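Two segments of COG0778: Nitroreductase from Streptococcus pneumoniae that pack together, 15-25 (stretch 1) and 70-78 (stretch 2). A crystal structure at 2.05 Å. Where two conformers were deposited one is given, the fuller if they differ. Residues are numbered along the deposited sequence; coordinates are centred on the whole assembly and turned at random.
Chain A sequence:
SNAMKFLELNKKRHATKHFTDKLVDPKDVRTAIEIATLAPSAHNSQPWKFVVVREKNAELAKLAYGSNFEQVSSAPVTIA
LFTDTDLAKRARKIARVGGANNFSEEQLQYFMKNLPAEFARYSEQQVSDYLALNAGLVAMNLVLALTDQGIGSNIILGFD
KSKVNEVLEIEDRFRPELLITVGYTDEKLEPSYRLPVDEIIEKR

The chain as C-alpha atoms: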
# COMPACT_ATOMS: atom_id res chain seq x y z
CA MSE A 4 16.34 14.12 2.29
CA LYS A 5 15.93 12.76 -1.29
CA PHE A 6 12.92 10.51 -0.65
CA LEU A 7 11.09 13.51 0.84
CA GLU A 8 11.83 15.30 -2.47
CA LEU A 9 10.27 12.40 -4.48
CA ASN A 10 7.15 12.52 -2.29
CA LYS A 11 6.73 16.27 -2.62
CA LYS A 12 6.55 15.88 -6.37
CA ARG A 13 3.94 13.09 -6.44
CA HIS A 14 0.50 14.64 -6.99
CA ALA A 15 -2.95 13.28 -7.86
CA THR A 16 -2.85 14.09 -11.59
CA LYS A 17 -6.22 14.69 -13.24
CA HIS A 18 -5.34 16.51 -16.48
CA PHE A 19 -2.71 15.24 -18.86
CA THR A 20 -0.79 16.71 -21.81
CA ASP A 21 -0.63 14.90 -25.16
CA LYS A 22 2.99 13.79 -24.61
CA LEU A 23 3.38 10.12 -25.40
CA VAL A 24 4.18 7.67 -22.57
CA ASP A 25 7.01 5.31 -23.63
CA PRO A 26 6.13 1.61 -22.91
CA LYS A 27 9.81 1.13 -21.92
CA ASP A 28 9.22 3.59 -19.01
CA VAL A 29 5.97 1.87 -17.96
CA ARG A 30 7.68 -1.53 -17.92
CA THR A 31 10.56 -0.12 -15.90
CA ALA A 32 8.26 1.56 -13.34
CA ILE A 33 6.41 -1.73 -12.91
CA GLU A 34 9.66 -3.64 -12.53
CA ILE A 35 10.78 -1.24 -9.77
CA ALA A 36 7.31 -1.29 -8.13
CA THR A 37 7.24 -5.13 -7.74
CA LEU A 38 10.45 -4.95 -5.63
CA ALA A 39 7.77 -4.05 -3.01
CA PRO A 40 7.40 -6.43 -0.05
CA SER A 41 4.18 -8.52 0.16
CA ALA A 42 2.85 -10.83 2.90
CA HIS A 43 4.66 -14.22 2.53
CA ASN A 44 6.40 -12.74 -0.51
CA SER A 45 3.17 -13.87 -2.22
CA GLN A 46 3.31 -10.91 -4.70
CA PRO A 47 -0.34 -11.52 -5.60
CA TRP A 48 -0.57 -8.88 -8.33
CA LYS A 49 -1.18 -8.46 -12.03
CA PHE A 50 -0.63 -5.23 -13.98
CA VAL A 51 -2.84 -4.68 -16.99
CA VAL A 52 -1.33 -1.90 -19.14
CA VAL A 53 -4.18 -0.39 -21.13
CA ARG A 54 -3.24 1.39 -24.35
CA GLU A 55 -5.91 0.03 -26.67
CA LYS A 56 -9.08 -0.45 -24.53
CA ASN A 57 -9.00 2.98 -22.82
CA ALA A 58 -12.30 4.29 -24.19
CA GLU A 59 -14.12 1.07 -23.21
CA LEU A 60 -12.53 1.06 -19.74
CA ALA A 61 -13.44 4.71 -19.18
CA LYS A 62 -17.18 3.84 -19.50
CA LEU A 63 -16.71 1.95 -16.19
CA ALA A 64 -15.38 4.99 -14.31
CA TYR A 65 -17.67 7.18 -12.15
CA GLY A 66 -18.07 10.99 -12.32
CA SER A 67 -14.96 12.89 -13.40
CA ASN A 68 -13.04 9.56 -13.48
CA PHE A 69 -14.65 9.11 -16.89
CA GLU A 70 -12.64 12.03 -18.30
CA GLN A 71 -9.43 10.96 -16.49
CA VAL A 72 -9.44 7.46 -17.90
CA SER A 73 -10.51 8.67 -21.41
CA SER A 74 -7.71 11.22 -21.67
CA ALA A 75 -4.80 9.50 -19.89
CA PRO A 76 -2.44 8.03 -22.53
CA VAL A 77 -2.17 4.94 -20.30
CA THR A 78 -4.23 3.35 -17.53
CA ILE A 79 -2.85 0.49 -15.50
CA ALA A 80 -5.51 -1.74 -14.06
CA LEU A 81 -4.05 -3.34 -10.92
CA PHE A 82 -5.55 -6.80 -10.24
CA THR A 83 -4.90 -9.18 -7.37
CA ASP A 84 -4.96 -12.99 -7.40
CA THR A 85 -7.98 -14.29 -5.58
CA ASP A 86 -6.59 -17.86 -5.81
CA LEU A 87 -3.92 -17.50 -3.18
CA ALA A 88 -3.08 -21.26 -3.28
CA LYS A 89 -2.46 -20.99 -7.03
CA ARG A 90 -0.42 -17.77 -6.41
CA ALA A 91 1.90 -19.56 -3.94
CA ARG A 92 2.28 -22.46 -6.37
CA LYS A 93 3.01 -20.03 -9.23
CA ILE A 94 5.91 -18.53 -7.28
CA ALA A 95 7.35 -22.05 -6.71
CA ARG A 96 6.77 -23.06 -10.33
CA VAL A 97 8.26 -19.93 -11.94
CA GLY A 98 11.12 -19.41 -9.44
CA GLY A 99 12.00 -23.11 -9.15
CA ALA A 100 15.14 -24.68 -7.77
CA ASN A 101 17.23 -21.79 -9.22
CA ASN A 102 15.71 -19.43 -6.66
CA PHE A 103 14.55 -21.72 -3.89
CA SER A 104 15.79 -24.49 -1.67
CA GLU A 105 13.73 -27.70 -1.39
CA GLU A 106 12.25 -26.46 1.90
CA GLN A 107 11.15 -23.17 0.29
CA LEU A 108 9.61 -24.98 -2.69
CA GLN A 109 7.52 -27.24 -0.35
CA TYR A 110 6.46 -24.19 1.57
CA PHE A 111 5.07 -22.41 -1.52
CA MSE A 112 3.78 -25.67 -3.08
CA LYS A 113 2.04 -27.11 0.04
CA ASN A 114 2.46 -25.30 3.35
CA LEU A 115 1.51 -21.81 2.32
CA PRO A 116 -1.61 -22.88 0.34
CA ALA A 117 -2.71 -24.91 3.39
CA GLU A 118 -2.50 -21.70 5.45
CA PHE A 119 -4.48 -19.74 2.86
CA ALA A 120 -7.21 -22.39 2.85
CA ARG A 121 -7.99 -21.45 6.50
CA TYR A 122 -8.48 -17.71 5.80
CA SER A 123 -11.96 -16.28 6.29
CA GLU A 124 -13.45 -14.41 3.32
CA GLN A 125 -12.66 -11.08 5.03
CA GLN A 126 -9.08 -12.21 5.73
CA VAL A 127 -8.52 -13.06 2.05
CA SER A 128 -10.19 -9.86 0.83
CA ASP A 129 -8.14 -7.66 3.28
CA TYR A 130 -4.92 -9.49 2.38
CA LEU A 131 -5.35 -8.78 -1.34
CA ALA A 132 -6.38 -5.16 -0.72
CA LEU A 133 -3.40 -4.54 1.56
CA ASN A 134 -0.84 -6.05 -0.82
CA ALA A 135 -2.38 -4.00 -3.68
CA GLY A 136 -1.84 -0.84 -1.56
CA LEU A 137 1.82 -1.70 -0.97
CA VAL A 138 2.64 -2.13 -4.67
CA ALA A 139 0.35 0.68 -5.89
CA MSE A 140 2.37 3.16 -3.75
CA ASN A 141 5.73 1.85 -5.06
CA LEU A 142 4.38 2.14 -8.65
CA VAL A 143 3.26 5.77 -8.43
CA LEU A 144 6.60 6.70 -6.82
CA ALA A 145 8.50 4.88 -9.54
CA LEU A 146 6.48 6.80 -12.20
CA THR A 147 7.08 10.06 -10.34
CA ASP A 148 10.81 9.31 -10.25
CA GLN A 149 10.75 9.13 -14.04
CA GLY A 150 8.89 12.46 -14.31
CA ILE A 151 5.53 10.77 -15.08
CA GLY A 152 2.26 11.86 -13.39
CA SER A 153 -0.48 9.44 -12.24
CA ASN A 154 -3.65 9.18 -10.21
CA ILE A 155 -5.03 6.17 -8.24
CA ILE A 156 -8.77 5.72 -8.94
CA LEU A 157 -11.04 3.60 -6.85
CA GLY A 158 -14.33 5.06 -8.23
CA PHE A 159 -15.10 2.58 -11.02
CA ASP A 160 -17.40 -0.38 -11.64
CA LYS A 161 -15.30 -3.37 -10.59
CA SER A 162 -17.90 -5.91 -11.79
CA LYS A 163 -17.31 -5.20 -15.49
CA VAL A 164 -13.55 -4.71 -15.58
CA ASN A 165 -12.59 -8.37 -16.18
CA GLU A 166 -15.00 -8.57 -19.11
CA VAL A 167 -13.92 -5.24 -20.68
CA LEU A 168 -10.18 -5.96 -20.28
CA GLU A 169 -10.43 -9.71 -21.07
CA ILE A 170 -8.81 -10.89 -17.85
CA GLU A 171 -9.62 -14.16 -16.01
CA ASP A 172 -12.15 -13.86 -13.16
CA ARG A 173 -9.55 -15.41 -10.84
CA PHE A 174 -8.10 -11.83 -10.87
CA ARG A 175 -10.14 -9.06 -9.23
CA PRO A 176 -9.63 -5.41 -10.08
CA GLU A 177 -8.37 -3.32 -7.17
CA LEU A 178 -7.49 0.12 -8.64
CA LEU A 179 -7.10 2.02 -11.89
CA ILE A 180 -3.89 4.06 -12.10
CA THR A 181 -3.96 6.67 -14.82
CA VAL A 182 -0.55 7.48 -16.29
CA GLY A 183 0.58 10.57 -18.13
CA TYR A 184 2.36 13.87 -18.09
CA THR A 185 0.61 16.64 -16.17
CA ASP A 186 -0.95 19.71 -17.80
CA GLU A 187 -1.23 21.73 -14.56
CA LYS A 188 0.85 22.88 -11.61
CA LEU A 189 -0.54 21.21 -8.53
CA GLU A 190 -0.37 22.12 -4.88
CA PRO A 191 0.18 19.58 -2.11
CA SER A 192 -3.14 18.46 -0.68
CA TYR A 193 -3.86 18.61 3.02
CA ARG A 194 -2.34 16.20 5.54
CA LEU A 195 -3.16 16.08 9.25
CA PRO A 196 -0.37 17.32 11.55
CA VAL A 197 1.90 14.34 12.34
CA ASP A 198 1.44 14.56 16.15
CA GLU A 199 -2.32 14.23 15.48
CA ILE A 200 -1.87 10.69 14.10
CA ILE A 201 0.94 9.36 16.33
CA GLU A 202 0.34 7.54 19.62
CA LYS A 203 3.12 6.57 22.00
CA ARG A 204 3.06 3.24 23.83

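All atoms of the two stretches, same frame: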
# COMPACT_ATOMS: atom_id res chain seq x y z
N ALA A 15 -1.82 13.92 -7.20
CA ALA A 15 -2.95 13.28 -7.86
C ALA A 15 -3.18 14.04 -9.17
O ALA A 15 -3.71 15.15 -9.16
CB ALA A 15 -4.20 13.34 -6.98
N THR A 16 -2.76 13.44 -10.27
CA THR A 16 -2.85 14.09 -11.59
C THR A 16 -4.19 13.78 -12.28
O THR A 16 -4.54 12.61 -12.49
CB THR A 16 -1.69 13.66 -12.50
OG1 THR A 16 -0.45 13.81 -11.79
CG2 THR A 16 -1.64 14.46 -13.79
N LYS A 17 -4.91 14.84 -12.64
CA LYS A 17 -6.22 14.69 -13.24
C LYS A 17 -6.29 15.20 -14.68
O LYS A 17 -7.20 14.83 -15.40
CB LYS A 17 -7.27 15.35 -12.36
CG LYS A 17 -7.51 14.53 -11.09
CD LYS A 17 -8.29 15.25 -10.02
CE LYS A 17 -7.92 14.62 -8.68
NZ LYS A 17 -9.14 14.11 -7.97
N HIS A 18 -5.33 16.01 -15.11
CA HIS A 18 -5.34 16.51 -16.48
C HIS A 18 -3.97 16.31 -17.06
O HIS A 18 -2.96 16.66 -16.43
CB HIS A 18 -5.79 17.98 -16.54
CG HIS A 18 -7.17 18.22 -16.00
ND1 HIS A 18 -7.40 18.77 -14.75
CD2 HIS A 18 -8.39 17.92 -16.51
CE1 HIS A 18 -8.71 18.83 -14.53
NE2 HIS A 18 -9.33 18.32 -15.59
N PHE A 19 -3.93 15.71 -18.24
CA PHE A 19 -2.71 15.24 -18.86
C PHE A 19 -2.46 15.99 -20.19
O PHE A 19 -3.39 16.36 -20.88
CB PHE A 19 -2.82 13.75 -19.16
CG PHE A 19 -3.08 12.90 -17.94
CD1 PHE A 19 -4.37 12.45 -17.62
CD2 PHE A 19 -2.04 12.54 -17.10
CE1 PHE A 19 -4.62 11.65 -16.45
CE2 PHE A 19 -2.27 11.74 -15.92
CZ PHE A 19 -3.56 11.28 -15.64
N THR A 20 -1.19 16.18 -20.52
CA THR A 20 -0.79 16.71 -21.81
C THR A 20 -0.92 15.57 -22.82
O THR A 20 -1.29 14.44 -22.45
CB THR A 20 0.67 17.23 -21.77
OG1 THR A 20 1.58 16.13 -21.75
CG2 THR A 20 0.90 18.12 -20.55
N ASP A 21 -0.61 15.88 -24.08
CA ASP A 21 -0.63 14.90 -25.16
C ASP A 21 0.71 14.20 -25.37
O ASP A 21 0.84 13.40 -26.31
CB ASP A 21 -1.09 15.58 -26.46
CG ASP A 21 -2.42 16.26 -26.29
OD1 ASP A 21 -3.41 15.54 -26.04
OD2 ASP A 21 -2.48 17.52 -26.35
N LYS A 22 1.70 14.48 -24.52
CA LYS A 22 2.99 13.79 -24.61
C LYS A 22 2.80 12.28 -24.45
O LYS A 22 2.08 11.80 -23.54
CB LYS A 22 3.99 14.31 -23.55
CG LYS A 22 5.38 13.62 -23.64
CD LYS A 22 6.40 14.19 -22.66
CE LYS A 22 7.69 13.41 -22.71
NZ LYS A 22 8.62 13.88 -21.63
N LEU A 23 3.49 11.54 -25.32
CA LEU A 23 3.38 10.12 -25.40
C LEU A 23 4.09 9.47 -24.19
O LEU A 23 5.09 9.99 -23.71
CB LEU A 23 3.98 9.65 -26.74
CG LEU A 23 3.35 10.12 -28.07
CD1 LEU A 23 4.10 9.52 -29.23
CD2 LEU A 23 1.87 9.71 -28.12
N VAL A 24 3.54 8.37 -23.68
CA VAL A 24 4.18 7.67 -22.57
C VAL A 24 4.83 6.42 -23.13
O VAL A 24 4.14 5.53 -23.60
CB VAL A 24 3.17 7.30 -21.44
CG1 VAL A 24 3.86 6.37 -20.39
CG2 VAL A 24 2.60 8.55 -20.78
N ASP A 25 6.16 6.37 -23.06
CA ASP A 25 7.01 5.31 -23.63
C ASP A 25 6.76 4.00 -22.87
O ASP A 25 6.95 3.97 -21.66
CB ASP A 25 8.47 5.75 -23.45
CG ASP A 25 9.48 4.92 -24.26
OD1 ASP A 25 9.22 3.77 -24.66
OD2 ASP A 25 10.59 5.45 -24.47
N GLU A 70 -13.55 11.21 -17.49
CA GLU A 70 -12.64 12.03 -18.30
C GLU A 70 -11.17 11.67 -18.05
O GLU A 70 -10.35 11.72 -18.97
CB GLU A 70 -12.86 13.50 -18.01
CG GLU A 70 -14.04 14.09 -18.82
CD GLU A 70 -15.37 13.96 -18.12
OE1 GLU A 70 -15.45 13.40 -17.00
OE2 GLU A 70 -16.36 14.43 -18.72
N GLN A 71 -10.82 11.32 -16.82
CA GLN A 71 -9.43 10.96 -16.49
C GLN A 71 -8.99 9.72 -17.26
O GLN A 71 -7.94 9.73 -17.90
CB GLN A 71 -9.25 10.78 -14.98
CG GLN A 71 -9.38 12.10 -14.20
CD GLN A 71 -9.27 11.89 -12.70
OE1 GLN A 71 -8.30 11.28 -12.22
NE2 GLN A 71 -10.26 12.40 -11.95
N VAL A 72 -9.79 8.67 -17.21
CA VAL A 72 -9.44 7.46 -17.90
C VAL A 72 -9.48 7.63 -19.44
O VAL A 72 -8.66 7.04 -20.16
CB VAL A 72 -10.27 6.25 -17.42
CG1 VAL A 72 -9.79 4.96 -18.11
CG2 VAL A 72 -10.14 6.09 -15.90
N SER A 73 -10.42 8.43 -19.94
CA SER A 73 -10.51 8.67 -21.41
C SER A 73 -9.30 9.40 -21.95
O SER A 73 -8.82 9.05 -23.03
CB SER A 73 -11.74 9.51 -21.79
OG SER A 73 -12.93 8.82 -21.54
N SER A 74 -8.83 10.40 -21.21
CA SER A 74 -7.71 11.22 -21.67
C SER A 74 -6.34 10.61 -21.43
O SER A 74 -5.49 10.68 -22.32
CB SER A 74 -7.74 12.59 -21.04
OG SER A 74 -8.87 13.30 -21.51
N ALA A 75 -6.13 10.01 -20.25
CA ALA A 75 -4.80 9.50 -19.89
C ALA A 75 -4.25 8.60 -21.00
O ALA A 75 -4.94 7.72 -21.48
CB ALA A 75 -4.82 8.78 -18.56
N PRO A 76 -2.99 8.85 -21.43
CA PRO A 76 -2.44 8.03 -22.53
C PRO A 76 -2.43 6.54 -22.13
O PRO A 76 -2.55 5.66 -22.98
CB PRO A 76 -1.01 8.57 -22.68
CG PRO A 76 -0.99 9.87 -22.03
CD PRO A 76 -2.03 9.88 -20.96
N VAL A 77 -2.28 6.29 -20.82
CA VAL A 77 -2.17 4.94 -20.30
C VAL A 77 -2.98 4.86 -19.02
O VAL A 77 -2.98 5.80 -18.24
CB VAL A 77 -0.69 4.55 -19.99
CG1 VAL A 77 -0.59 3.15 -19.33
CG2 VAL A 77 0.14 4.61 -21.22
N THR A 78 -3.63 3.71 -18.81
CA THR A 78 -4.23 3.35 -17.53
C THR A 78 -3.77 1.94 -17.19
O THR A 78 -3.77 1.05 -18.03
CB THR A 78 -5.77 3.40 -17.52
OG1 THR A 78 -6.20 4.75 -17.75
CG2 THR A 78 -6.34 2.90 -16.14
O HOH W 1 -6.25 10.89 -13.81

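A segment without regular secondary structure can still pack precisely when a few well-placed side chains anchor it, and this nitroreductase offers a compact example. Stretch 1 has no regular helix or strand; stretch 2 is the end of a helix, a turn at Ala75 and Pro76, and the start of a strand. No direct hydrogen bond joins them, so the contact rests on apolar packing and one bridging water.

Phe19 is the centrepiece. Its CA-to-CB bond points toward stretch 2, and chi1 in the m well (-59°), with chi2 at 99°, carries the ring over the helix end, where Phe19 CE1 comes within 3.6 Å of Ala75 CB. The ring meets Ala75 obliquely, while Phe19 CB lies 4.3 Å from Pro76 CD. The carbonyl of Gln71, also near the ring, is already engaged along the helix: Ala75 N donates to Gln71 O at 3.0 Å.

Farther along, Val24, in the t rotamer, also points toward stretch 2. Val24 CG2 lies 4.0 Å from Pro76 CG, and Val24 CB 4.1 Å from Val77 CG2, so one branched side chain meets both the turn and the first strand residue. Between these anchors, the CA-to-CB bond of Lys22 points away, and its side chain is fully extended (all four chi angles t), yet Lys22 O sits 3.9 Å from Pro76 CG. Lys22 N donates to Thr20 OG1 at 3.2 Å, a local bond served by the p rotamer of Thr20.

Gln71 shows how conformation redirects a side chain. It starts sideways, but chi1 m and chi2 t extend it until Gln71 OE1 is 3.5 Å from Lys17 CG. At 4.0 Å, Gln71 OE1 is too far from Thr16 O for a bond, and both are acceptors; a water reconciles them, donating to Thr16 O at 2.8 Å and to Gln71 OE1 at 2.6 Å.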